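DNA polymerase III subunit beta (Helicobacter pylori 26695, PDB 4S3I) forms a sliding clamp that confers DNA tethering and processivity on DNA polymerases and other proteins. Local coordinates at residues P134-A139 / Q168-V173; K249-E254 / S368-P373; F259-E264 / L282-N287. One frame throughout, in Å; residues are numbered along the deposited sequence.

Contact 1. Residues P134-A139 / Q168-V173; sequences PFLVDA and QTLSVV
Leu136 and Ala139 of helix 135-139 face Leu170 and Val172 of strand 169-173, the two short segments running nearly parallel, at 21° between their directions, with axes 9.9 Å apart at closest approach. One turn of helix separates Leu136 from Ala139, and the two-residue repeat of the strand brings Leu170 and Val172 to the same face, which sets two apolar rows against each other. Leu136 spans Leu170 and Val172 with a single methyl: its CD1 lies 3.9 Å from CD2 of Leu170 and 4.2 Å from CG2 of Val172. With CG anti to the backbone N (chi1 -175°), the leucine is carried off the flank of the helix toward the strand, where it crosses both partners at about a right angle. The other branch of Val172 serves Ala139, whose CB stands 4.2 Å from CG1. All four residues are buried. This is helix-on-sheet packing within the central domain, as in other sliding clamps, where helices line the inside of the ring and sheets form the outside. Phe140 and Ile143 of helix 135-143 also reach Val172. Strand 169-175 runs between strands 158-164 and 179-185, which lend Met161 against Leu136 and Thr183 against Ala139.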
ATOM      1  N   PRO A 134      23.663 -12.824 -11.657  1.00 31.17           N
ATOM      2  CA  PRO A 134      22.916 -12.143 -10.592  1.00 29.15           C
ATOM      3  C   PRO A 134      23.433 -12.416  -9.183  1.00 28.07           C
ATOM      4  O   PRO A 134      22.818 -11.945  -8.228  1.00 27.59           O
ATOM      5  CB  PRO A 134      21.496 -12.723 -10.723  1.00 39.30           C
ATOM      6  CG  PRO A 134      21.439 -13.331 -12.102  1.00 40.77           C
ATOM      7  CD  PRO A 134      22.832 -13.803 -12.382  1.00 34.14           C
ATOM      8  N   PHE A 135      24.533 -13.144  -9.035  1.00 28.47           N
ATOM      9  CA  PHE A 135      24.936 -13.603  -7.694  1.00 30.79           C
ATOM     10  C   PHE A 135      25.135 -12.502  -6.628  1.00 28.08           C
ATOM     11  O   PHE A 135      24.775 -12.690  -5.465  1.00 30.82           O
ATOM     12  CB  PHE A 135      26.173 -14.518  -7.762  1.00 35.71           C
ATOM     13  CG  PHE A 135      27.361 -13.888  -8.426  1.00 37.53           C
ATOM     14  CD1 PHE A 135      27.665 -14.184  -9.743  1.00 42.90           C
ATOM     15  CD2 PHE A 135      28.181 -13.007  -7.731  1.00 34.80           C
ATOM     16  CE1 PHE A 135      28.758 -13.613 -10.365  1.00 47.17           C
ATOM     17  CE2 PHE A 135      29.276 -12.424  -8.348  1.00 40.01           C
ATOM     18  CZ  PHE A 135      29.564 -12.731  -9.671  1.00 45.56           C
ATOM     19  N   LEU A 136      25.706 -11.364  -7.011  1.00 28.37           N
ATOM     20  CA  LEU A 136      25.970 -10.320  -6.021  1.00 28.31           C
ATOM     21  C   LEU A 136      24.679  -9.676  -5.515  1.00 27.72           C
ATOM     22  O   LEU A 136      24.493  -9.539  -4.305  1.00 27.51           O
ATOM     23  CB  LEU A 136      26.948  -9.271  -6.562  1.00 30.34           C
ATOM     24  CG  LEU A 136      27.386  -8.186  -5.569  1.00 29.97           C
ATOM     25  CD1 LEU A 136      28.051  -8.804  -4.342  1.00 29.14           C
ATOM     26  CD2 LEU A 136      28.344  -7.196  -6.246  1.00 30.12           C
ATOM     27  N   VAL A 137      23.772  -9.299  -6.414  1.00 27.51           N
ATOM     28  CA  VAL A 137      22.535  -8.679  -5.931  1.00 27.03           C
ATOM     29  C   VAL A 137      21.636  -9.714  -5.245  1.00 27.19           C
ATOM     30  O   VAL A 137      20.787  -9.370  -4.419  1.00 26.31           O
ATOM     31  CB  VAL A 137      21.761  -7.907  -7.022  1.00 30.38           C
ATOM     32  CG1 VAL A 137      22.702  -6.970  -7.792  1.00 31.34           C
ATOM     33  CG2 VAL A 137      21.036  -8.869  -7.978  1.00 33.07           C
ATOM     34  N   ASP A 138      21.817 -10.979  -5.607  1.00 27.22           N
ATOM     35  CA  ASP A 138      21.099 -12.059  -4.938  1.00 26.41           C
ATOM     36  C   ASP A 138      21.561 -12.119  -3.483  1.00 26.36           C
ATOM     37  O   ASP A 138      20.753 -12.187  -2.565  1.00 26.04           O
ATOM     38  CB  ASP A 138      21.369 -13.385  -5.653  1.00 26.64           C
ATOM     39  CG  ASP A 138      20.494 -14.522  -5.127  1.00 31.41           C
ATOM     40  OD1 ASP A 138      19.274 -14.314  -4.981  1.00 28.11           O
ATOM     41  OD2 ASP A 138      21.025 -15.623  -4.857  1.00 32.12           O
ATOM     42  N   ALA A 139      22.874 -12.080  -3.282  1.00 26.74           N
ATOM     43  CA  ALA A 139      23.439 -12.032  -1.941  1.00 26.84           C
ATOM     44  C   ALA A 139      22.936 -10.803  -1.182  1.00 29.50           C
ATOM     45  O   ALA A 139      22.564 -10.897  -0.017  1.00 26.57           O
ATOM     46  CB  ALA A 139      24.982 -12.046  -2.007  1.00 27.42           C
ATOM     47  N   GLN A 168      40.373 -15.560  -4.990  1.00 39.87           N
ATOM     48  CA  GLN A 168      39.316 -15.124  -5.899  1.00 44.14           C
ATOM     49  C   GLN A 168      37.937 -15.388  -5.294  1.00 45.81           C
ATOM     50  O   GLN A 168      37.040 -15.979  -5.921  1.00 36.91           O
ATOM     51  CB  GLN A 168      39.470 -15.787  -7.266  1.00 50.21           C
ATOM     52  CG  GLN A 168      40.783 -15.404  -7.979  1.00 58.77           C
ATOM     53  CD  GLN A 168      40.861 -13.914  -8.348  1.00 66.01           C
ATOM     54  OE1 GLN A 168      40.394 -13.500  -9.412  1.00 69.85           O
ATOM     55  NE2 GLN A 168      41.464 -13.112  -7.474  1.00 63.10           N
ATOM     56  N   THR A 169      37.785 -14.969  -4.043  1.00 35.29           N
ATOM     57  CA  THR A 169      36.510 -15.116  -3.370  1.00 34.21           C
ATOM     58  C   THR A 169      36.076 -13.794  -2.774  1.00 33.83           C
ATOM     59  O   THR A 169      36.889 -13.034  -2.240  1.00 35.97           O
ATOM     60  CB  THR A 169      36.514 -16.214  -2.269  1.00 56.98           C
ATOM     61  OG1 THR A 169      37.201 -15.740  -1.104  1.00 63.97           O
ATOM     62  CG2 THR A 169      37.154 -17.496  -2.771  1.00 47.63           C
ATOM     63  N   LEU A 170      34.783 -13.529  -2.885  1.00 33.13           N
ATOM     64  CA  LEU A 170      34.182 -12.362  -2.272  1.00 33.94           C
ATOM     65  C   LEU A 170      33.195 -12.866  -1.233  1.00 33.88           C
ATOM     66  O   LEU A 170      32.278 -13.637  -1.552  1.00 31.12           O
ATOM     67  CB  LEU A 170      33.455 -11.530  -3.326  1.00 32.09           C
ATOM     68  CG  LEU A 170      32.507 -10.441  -2.818  1.00 36.38           C
ATOM     69  CD1 LEU A 170      33.273  -9.411  -1.990  1.00 33.38           C
ATOM     70  CD2 LEU A 170      31.815  -9.774  -3.996  1.00 33.66           C
ATOM     71  N   SER A 171      33.391 -12.457   0.017  1.00 31.89           N
ATOM     72  CA  SER A 171      32.448 -12.814   1.069  1.00 31.27           C
ATOM     73  C   SER A 171      31.526 -11.638   1.344  1.00 32.71           C
ATOM     74  O   SER A 171      31.964 -10.481   1.379  1.00 34.86           O
ATOM     75  CB  SER A 171      33.178 -13.226   2.347  1.00 42.34           C
ATOM     76  OG  SER A 171      34.085 -14.276   2.091  1.00 42.72           O
ATOM     77  N   VAL A 172      30.252 -11.948   1.543  1.00 30.03           N
ATOM     78  CA  VAL A 172      29.225 -10.941   1.775  1.00 29.58           C
ATOM     79  C   VAL A 172      28.550 -11.302   3.083  1.00 29.31           C
ATOM     80  O   VAL A 172      28.092 -12.435   3.257  1.00 28.96           O
ATOM     81  CB  VAL A 172      28.225 -10.891   0.610  1.00 28.98           C
ATOM     82  CG1 VAL A 172      27.214  -9.803   0.828  1.00 28.61           C
ATOM     83  CG2 VAL A 172      28.949 -10.664  -0.721  1.00 29.34           C
ATOM     84  N   VAL A 173      28.526 -10.353   4.021  1.00 29.57           N
ATOM     85  CA  VAL A 173      28.084 -10.611   5.399  1.00 29.54           C
ATOM     86  C   VAL A 173      27.226  -9.476   5.937  1.00 34.57           C
ATOM     87  O   VAL A 173      27.568  -8.295   5.773  1.00 29.79           O
ATOM     88  CB  VAL A 173      29.286 -10.757   6.360  1.00 30.37           C
ATOM     89  CG1 VAL A 173      28.828 -11.225   7.730  1.00 30.38           C
ATOM     90  CG2 VAL A 173      30.331 -11.720   5.799  1.00 33.19           C
TER

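Contact 2. Residues K249-E254 / S368-P373; sequences KILPKE and STLMMP
Leu370 meets Leu251 and Pro252 in a small apolar contact between a strand and an irregular loop, where the connection from the central to the C-terminal domain passes over a sheet shared by both. Strand 368-371 lies between strand 179-185 on one flank and strand 350-354 on the other, and residues 249-254 belong to the loop that leads on to strand 257-262. Leu370 is the one strand residue that takes part, and it divides its two methyls between neighbouring loop residues. CD2 rests 3.9 Å from CD2 of Leu251, the two leucines meeting at a slant, while CD1 lies 3.9 Å from CD of Pro252. The proline ring and the leucine reach toward each other, and the ring carbon next to the proline nitrogen makes the touch. Leu370 stretches out from the strand with CG beside its own carbonyl carbon (chi1 178°) and its fork open to both partners. The backbone also contributes: the carbonyl oxygen of Ile250 stands 4.0 Å from CD2 of Leu370, a van der Waals approach. Tyr182 of strand 179-185 supports Leu251 from the sheet, and Leu351, Pro349 and Tyr255 close in around Leu370. In bacterial sliding clamps the cleft between these two domains receives the short peptide motifs of polymerases and other partners, and the position of this contact is consistent with a place at that cleft. The contact is apolar, made by van der Waals packing and burial of hydrocarbon, with one buried leucine covered by loop residues that are partly or fully exposed. It lets the loop lie against the sheet through shape and apolar surface, without specific polar bonds to strand 368-371.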
ATOM      1  N   LYS A 249      35.240 -15.885  13.434  1.00 49.26           N
ATOM      2  CA  LYS A 249      35.592 -16.219  14.812  1.00 59.40           C
ATOM      3  C   LYS A 249      34.380 -16.601  15.664  1.00 59.88           C
ATOM      4  O   LYS A 249      34.528 -17.175  16.746  1.00 58.68           O
ATOM      5  CB  LYS A 249      36.352 -15.053  15.459  1.00 71.13           C
ATOM      6  CG  LYS A 249      37.350 -14.343  14.533  1.00 81.19           C
ATOM      7  CD  LYS A 249      38.724 -15.019  14.501  1.00 89.34           C
ATOM      8  CE  LYS A 249      38.779 -16.242  13.576  1.00 92.63           C
ATOM      9  NZ  LYS A 249      39.217 -15.927  12.183  1.00 94.43           N
ATOM     10  N   ILE A 250      33.185 -16.292  15.162  1.00 60.41           N
ATOM     11  CA  ILE A 250      31.941 -16.538  15.891  1.00 61.07           C
ATOM     12  C   ILE A 250      31.233 -17.805  15.413  1.00 53.00           C
ATOM     13  O   ILE A 250      30.423 -18.382  16.140  1.00 47.78           O
ATOM     14  CB  ILE A 250      30.970 -15.349  15.760  1.00 68.04           C
ATOM     15  CG1 ILE A 250      31.724 -14.095  15.304  1.00 72.56           C
ATOM     16  CG2 ILE A 250      30.225 -15.120  17.069  1.00 69.38           C
ATOM     17  CD1 ILE A 250      30.963 -12.788  15.498  1.00 72.28           C
ATOM     18  N   LEU A 251      31.525 -18.219  14.183  1.00 51.46           N
ATOM     19  CA  LEU A 251      30.975 -19.460  13.646  1.00 46.92           C
ATOM     20  C   LEU A 251      31.506 -20.646  14.441  1.00 49.50           C
ATOM     21  O   LEU A 251      32.715 -20.751  14.681  1.00 46.48           O
ATOM     22  CB  LEU A 251      31.335 -19.646  12.171  1.00 47.89           C
ATOM     23  CG  LEU A 251      30.738 -18.712  11.126  1.00 54.77           C
ATOM     24  CD1 LEU A 251      30.903 -19.301   9.724  1.00 61.42           C
ATOM     25  CD2 LEU A 251      29.273 -18.436  11.418  1.00 53.96           C
ATOM     26  N   PRO A 252      30.602 -21.539  14.868  1.00 45.11           N
ATOM     27  CA  PRO A 252      31.031 -22.779  15.526  1.00 42.93           C
ATOM     28  C   PRO A 252      31.843 -23.616  14.545  1.00 43.37           C
ATOM     29  O   PRO A 252      31.585 -23.559  13.336  1.00 43.92           O
ATOM     30  CB  PRO A 252      29.708 -23.486  15.841  1.00 43.11           C
ATOM     31  CG  PRO A 252      28.688 -22.379  15.908  1.00 43.96           C
ATOM     32  CD  PRO A 252      29.135 -21.383  14.865  1.00 41.35           C
ATOM     33  N   LYS A 253      32.806 -24.381  15.046  1.00 44.71           N
ATOM     34  CA  LYS A 253      33.675 -25.150  14.163  1.00 52.98           C
ATOM     35  C   LYS A 253      32.943 -26.366  13.628  1.00 49.71           C
ATOM     36  O   LYS A 253      33.018 -26.682  12.437  1.00 48.43           O
ATOM     37  CB  LYS A 253      34.930 -25.591  14.909  1.00 58.52           C
ATOM     38  CG  LYS A 253      35.516 -24.509  15.791  1.00 66.67           C
ATOM     39  CD  LYS A 253      36.762 -24.997  16.510  1.00 69.42           C
ATOM     40  CE  LYS A 253      37.382 -23.876  17.313  1.00 68.99           C
ATOM     41  NZ  LYS A 253      38.640 -24.318  17.961  1.00 72.38           N
ATOM     42  N   GLU A 254      32.238 -27.049  14.527  1.00 44.80           N
ATOM     43  CA  GLU A 254      31.469 -28.232  14.165  1.00 49.84           C
ATOM     44  C   GLU A 254      30.069 -28.140  14.749  1.00 42.53           C
ATOM     45  O   GLU A 254      29.812 -27.340  15.656  1.00 37.70           O
ATOM     46  CB  GLU A 254      32.138 -29.505  14.689  1.00 60.71           C
ATOM     47  CG  GLU A 254      33.473 -29.840  14.047  1.00 75.87           C
ATOM     48  CD  GLU A 254      33.882 -31.277  14.314  1.00 87.99           C
ATOM     49  OE1 GLU A 254      34.122 -31.622  15.493  1.00 92.69           O
ATOM     50  OE2 GLU A 254      33.946 -32.063  13.342  1.00 90.66           O
ATOM     51  N   SER A 368      23.784 -18.545   4.362  1.00 26.91           N
ATOM     52  CA  SER A 368      23.609 -19.327   5.577  1.00 26.77           C
ATOM     53  C   SER A 368      23.337 -18.326   6.671  1.00 31.14           C
ATOM     54  O   SER A 368      23.890 -17.222   6.640  1.00 27.11           O
ATOM     55  CB  SER A 368      24.898 -20.107   5.900  1.00 27.26           C
ATOM     56  OG  SER A 368      25.222 -21.004   4.859  1.00 29.40           O
ATOM     57  N   THR A 369      22.492 -18.685   7.632  1.00 26.67           N
ATOM     58  CA  THR A 369      22.225 -17.791   8.747  1.00 26.86           C
ATOM     59  C   THR A 369      22.517 -18.464  10.086  1.00 27.19           C
ATOM     60  O   THR A 369      22.043 -19.579  10.363  1.00 27.66           O
ATOM     61  CB  THR A 369      20.773 -17.278   8.742  1.00 26.48           C
ATOM     62  OG1 THR A 369      20.474 -16.640   7.490  1.00 26.67           O
ATOM     63  CG2 THR A 369      20.567 -16.283   9.884  1.00 26.80           C
ATOM     64  N   LEU A 370      23.299 -17.782  10.912  1.00 27.74           N
ATOM     65  CA  LEU A 370      23.598 -18.248  12.259  1.00 28.18           C
ATOM     66  C   LEU A 370      22.757 -17.436  13.242  1.00 32.99           C
ATOM     67  O   LEU A 370      22.744 -16.207  13.174  1.00 28.50           O
ATOM     68  CB  LEU A 370      25.089 -18.077  12.558  1.00 28.88           C
ATOM     69  CG  LEU A 370      25.499 -18.502  13.969  1.00 33.33           C
ATOM     70  CD1 LEU A 370      25.584 -20.023  14.070  1.00 33.30           C
ATOM     71  CD2 LEU A 370      26.809 -17.850  14.401  1.00 38.61           C
ATOM     72  N   MET A 371      22.056 -18.118  14.148  1.00 28.32           N
ATOM     73  CA  MET A 371      21.106 -17.464  15.055  1.00 36.60           C
ATOM     74  C   MET A 371      21.301 -17.884  16.504  1.00 35.53           C
ATOM     75  O   MET A 371      21.609 -19.041  16.775  1.00 36.06           O
ATOM     76  CB  MET A 371      19.672 -17.822  14.659  1.00 34.49           C
ATOM     77  CG  MET A 371      19.075 -16.961  13.586  1.00 44.86           C
ATOM     78  SD  MET A 371      17.668 -17.804  12.852  1.00 40.99           S
ATOM     79  CE  MET A 371      16.624 -18.045  14.289  1.00 58.41           C
ATOM     80  N   MET A 372      21.092 -16.944  17.424  1.00 30.77           N
ATOM     81  CA  MET A 372      21.051 -17.255  18.848  1.00 30.28           C
ATOM     82  C   MET A 372      19.662 -17.813  19.178  1.00 35.56           C
ATOM     83  O   MET A 372      18.652 -17.237  18.766  1.00 34.85           O
ATOM     84  CB  MET A 372      21.275 -15.993  19.686  1.00 35.36           C
ATOM     85  CG  MET A 372      22.604 -15.300  19.434  1.00 50.16           C
ATOM     86  SD  MET A 372      22.636 -13.587  20.032  1.00 90.73           S
ATOM     87  CE  MET A 372      22.320 -13.807  21.781  1.00 55.99           C
ATOM     88  N   PRO A 373      19.604 -18.936  19.926  1.00 39.56           N
ATOM     89  CA  PRO A 373      18.303 -19.498  20.315  1.00 31.48           C
ATOM     90  C   PRO A 373      17.704 -18.759  21.506  1.00 33.21           C
ATOM     91  O   PRO A 373      18.392 -17.950  22.139  1.00 32.71           O
ATOM     92  CB  PRO A 373      18.662 -20.920  20.735  1.00 35.79           C
ATOM     93  CG  PRO A 373      20.056 -20.776  21.309  1.00 35.42           C
ATOM     94  CD  PRO A 373      20.727 -19.780  20.382  1.00 40.57           C
TER

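Contact 3. Residues F259-E264 / L282-N287; sequences FTLGKE and LTLEKN
Phe259, Leu261 and Leu284 account for the apolar part of this contact, which joins strands 257-262 and 279-284 of two different sheets within the C-terminal domain. Leu284 places one methyl on each partner. Its CD1 comes to 3.4 Å from CD2 of Phe259 and 3.6 Å from CE2, a tight approach made obliquely to the ring, the two side chains arriving from opposite directions. Its CD2 faces CD2 of Leu261 more loosely, at 4.3 Å. For Phe259, CG anti to the carbonyl carbon (chi1 -47°) directs the ring into the interior between the two sheets, where Leu312 and Ile314 also touch it. Phe266 of helix 263-273, the helix that follows the first strand, packs on Leu261 and Leu282 and so helps fill the same interior. Two sheets facing each other with a helix beside them fit the clamp fold, in which each domain pairs sheets with helices.

The Lys286-Asn287 hydrogen bond lies within 282-287, in the loop after the strand, and does not span the two segments. Lys286 NZ donates to Asn287 OD1 at 2.7 Å, meeting the carbonyl at 124° and tilted 17° from its plane. Asn287 ND2 bonds to the backbone oxygen of Ile308, tying the loop to the rest of the domain. What passes between the segments is apolar: the two strands meet through contact among three buried side chains.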
ATOM      1  N   PHE A 259      20.066 -31.554  10.789  1.00 26.88           N
ATOM      2  CA  PHE A 259      18.808 -32.114  10.291  1.00 28.89           C
ATOM      3  C   PHE A 259      18.414 -31.539   8.933  1.00 28.52           C
ATOM      4  O   PHE A 259      18.443 -30.325   8.744  1.00 26.34           O
ATOM      5  CB  PHE A 259      17.691 -31.826  11.286  1.00 26.89           C
ATOM      6  CG  PHE A 259      18.050 -32.135  12.718  1.00 31.63           C
ATOM      7  CD1 PHE A 259      18.200 -33.449  13.140  1.00 33.41           C
ATOM      8  CD2 PHE A 259      18.209 -31.110  13.646  1.00 32.93           C
ATOM      9  CE1 PHE A 259      18.509 -33.738  14.476  1.00 37.06           C
ATOM     10  CE2 PHE A 259      18.512 -31.386  14.986  1.00 36.20           C
ATOM     11  CZ  PHE A 259      18.660 -32.706  15.399  1.00 33.35           C
ATOM     12  N   THR A 260      18.048 -32.404   7.991  1.00 26.17           N
ATOM     13  CA  THR A 260      17.535 -31.959   6.695  1.00 26.73           C
ATOM     14  C   THR A 260      16.002 -31.915   6.796  1.00 32.41           C
ATOM     15  O   THR A 260      15.361 -32.933   7.038  1.00 26.00           O
ATOM     16  CB  THR A 260      17.990 -32.894   5.572  1.00 29.86           C
ATOM     17  OG1 THR A 260      19.425 -32.913   5.537  1.00 32.74           O
ATOM     18  CG2 THR A 260      17.463 -32.434   4.219  1.00 29.54           C
ATOM     19  N   LEU A 261      15.427 -30.725   6.652  1.00 25.68           N
ATOM     20  CA  LEU A 261      14.007 -30.490   6.959  1.00 25.57           C
ATOM     21  C   LEU A 261      13.291 -29.781   5.809  1.00 25.51           C
ATOM     22  O   LEU A 261      13.938 -29.211   4.929  1.00 25.50           O
ATOM     23  CB  LEU A 261      13.899 -29.661   8.234  1.00 25.46           C
ATOM     24  CG  LEU A 261      14.598 -30.265   9.452  1.00 26.28           C
ATOM     25  CD1 LEU A 261      14.899 -29.208  10.510  1.00 25.60           C
ATOM     26  CD2 LEU A 261      13.750 -31.405  10.056  1.00 25.72           C
ATOM     27  N   GLY A 262      11.957 -29.791   5.825  1.00 25.54           N
ATOM     28  CA  GLY A 262      11.188 -29.208   4.737  1.00 25.57           C
ATOM     29  C   GLY A 262      11.005 -27.706   4.911  1.00 25.36           C
ATOM     30  O   GLY A 262      10.459 -27.248   5.933  1.00 25.31           O
ATOM     31  N   LYS A 263      11.441 -26.934   3.917  1.00 25.31           N
ATOM     32  CA  LYS A 263      11.436 -25.477   4.047  1.00 25.13           C
ATOM     33  C   LYS A 263      10.018 -24.908   4.160  1.00 25.17           C
ATOM     34  O   LYS A 263       9.714 -24.196   5.118  1.00 25.11           O
ATOM     35  CB  LYS A 263      12.188 -24.804   2.882  1.00 25.11           C
ATOM     36  CG  LYS A 263      12.311 -23.276   3.044  1.00 24.95           C
ATOM     37  CD  LYS A 263      12.991 -22.585   1.817  1.00 24.98           C
ATOM     38  CE  LYS A 263      12.149 -22.662   0.545  1.00 25.13           C
ATOM     39  NZ  LYS A 263      12.908 -22.152  -0.675  1.00 25.25           N
ATOM     40  N   GLU A 264       9.161 -25.226   3.191  1.00 25.36           N
ATOM     41  CA  GLU A 264       7.823 -24.643   3.142  1.00 25.50           C
ATOM     42  C   GLU A 264       6.944 -25.131   4.294  1.00 34.48           C
ATOM     43  O   GLU A 264       6.140 -24.362   4.833  1.00 25.70           O
ATOM     44  CB  GLU A 264       7.147 -24.910   1.786  1.00 27.79           C
ATOM     45  CG  GLU A 264       7.756 -24.145   0.611  1.00 28.47           C
ATOM     46  CD  GLU A 264       7.842 -22.626   0.836  1.00 34.46           C
ATOM     47  OE1 GLU A 264       6.880 -22.020   1.359  1.00 31.18           O
ATOM     48  OE2 GLU A 264       8.877 -22.020   0.480  1.00 35.19           O
ATOM     49  N   LEU A 282      10.464 -25.323  19.276  1.00 27.93           N
ATOM     50  CA  LEU A 282      10.549 -26.366  18.253  1.00 30.10           C
ATOM     51  C   LEU A 282      10.988 -27.682  18.893  1.00 32.38           C
ATOM     52  O   LEU A 282      12.002 -27.735  19.592  1.00 33.10           O
ATOM     53  CB  LEU A 282      11.568 -25.971  17.180  1.00 27.03           C
ATOM     54  CG  LEU A 282      11.981 -27.057  16.180  1.00 33.03           C
ATOM     55  CD1 LEU A 282      10.789 -27.435  15.303  1.00 30.59           C
ATOM     56  CD2 LEU A 282      13.179 -26.624  15.307  1.00 26.60           C
ATOM     57  N   THR A 283      10.231 -28.744  18.657  1.00 27.49           N
ATOM     58  CA  THR A 283      10.611 -30.045  19.193  1.00 31.38           C
ATOM     59  C   THR A 283      10.841 -31.011  18.058  1.00 32.48           C
ATOM     60  O   THR A 283       9.916 -31.325  17.310  1.00 32.38           O
ATOM     61  CB  THR A 283       9.538 -30.640  20.109  1.00 36.22           C
ATOM     62  OG1 THR A 283       9.299 -29.770  21.226  1.00 35.90           O
ATOM     63  CG2 THR A 283       9.996 -32.013  20.612  1.00 37.90           C
ATOM     64  N   LEU A 284      12.075 -31.490  17.931  1.00 28.35           N
ATOM     65  CA  LEU A 284      12.397 -32.456  16.888  1.00 34.47           C
ATOM     66  C   LEU A 284      12.422 -33.882  17.446  1.00 35.65           C
ATOM     67  O   LEU A 284      13.079 -34.150  18.459  1.00 33.27           O
ATOM     68  CB  LEU A 284      13.732 -32.109  16.239  1.00 35.70           C
ATOM     69  CG  LEU A 284      13.688 -30.824  15.420  1.00 37.13           C
ATOM     70  CD1 LEU A 284      15.067 -30.485  14.914  1.00 35.90           C
ATOM     71  CD2 LEU A 284      12.727 -31.001  14.253  1.00 38.81           C
ATOM     72  N   GLU A 285      11.681 -34.773  16.790  1.00 34.72           N
ATOM     73  CA  GLU A 285      11.688 -36.201  17.104  1.00 38.21           C
ATOM     74  C   GLU A 285      12.072 -36.932  15.846  1.00 40.84           C
ATOM     75  O   GLU A 285      12.270 -36.300  14.802  1.00 34.04           O
ATOM     76  CB  GLU A 285      10.308 -36.674  17.570  1.00 32.57           C
ATOM     77  CG  GLU A 285      10.017 -36.399  19.029  1.00 48.34           C
ATOM     78  CD  GLU A 285       8.553 -36.651  19.395  1.00 65.09           C
ATOM     79  OE1 GLU A 285       7.777 -37.098  18.516  1.00 67.52           O
ATOM     80  OE2 GLU A 285       8.184 -36.390  20.562  1.00 68.74           O
ATOM     81  N   LYS A 286      12.146 -38.259  15.918  1.00 35.26           N
ATOM     82  CA  LYS A 286      12.651 -39.012  14.776  1.00 39.16           C
ATOM     83  C   LYS A 286      11.804 -38.821  13.521  1.00 28.98           C
ATOM     84  O   LYS A 286      12.337 -38.644  12.423  1.00 32.00           O
ATOM     85  CB  LYS A 286      12.808 -40.499  15.097  1.00 49.77           C
ATOM     86  CG  LYS A 286      13.392 -41.277  13.924  1.00 59.24           C
ATOM     87  CD  LYS A 286      13.664 -42.735  14.252  1.00 67.36           C
ATOM     88  CE  LYS A 286      13.764 -43.550  12.973  1.00 70.87           C
ATOM     89  NZ  LYS A 286      12.537 -43.393  12.135  1.00 70.39           N
ATOM     90  N   ASN A 287      10.487 -38.831  13.678  1.00 27.12           N
ATOM     91  CA  ASN A 287       9.614 -38.678  12.518  1.00 29.47           C
ATOM     92  C   ASN A 287       8.577 -37.582  12.696  1.00 30.05           C
ATOM     93  O   ASN A 287       7.520 -37.625  12.073  1.00 27.25           O
ATOM     94  CB  ASN A 287       8.907 -39.995  12.178  1.00 34.31           C
ATOM     95  CG  ASN A 287       9.866 -41.061  11.713  1.00 41.50           C
ATOM     96  OD1 ASN A 287      10.277 -41.913  12.503  1.00 44.24           O
ATOM     97  ND2 ASN A 287      10.243 -41.019  10.425  1.00 35.68           N
TER

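How the contacts relate
All three contacts draw on the same antiparallel sheet, which runs on from the central into the C-terminal domain. Contact 1 uses a strand of the central domain and contact 3 the last strand of the sheet within this chain, set against a strand of a different sheet, their centres about 29 Å apart; strand 368-371 of contact 2 lies between. Contacts 1 and 3 are buried, one joining a helix to the sheet and the other sheet to sheet. Contact 2 is only partly buried and sets an irregular loop against the sheet. Each relies on leucine methyls across its segments, but aliphatic groups alone meet in contact 1, a proline ring enters in contact 2, and an aromatic ring in contact 3.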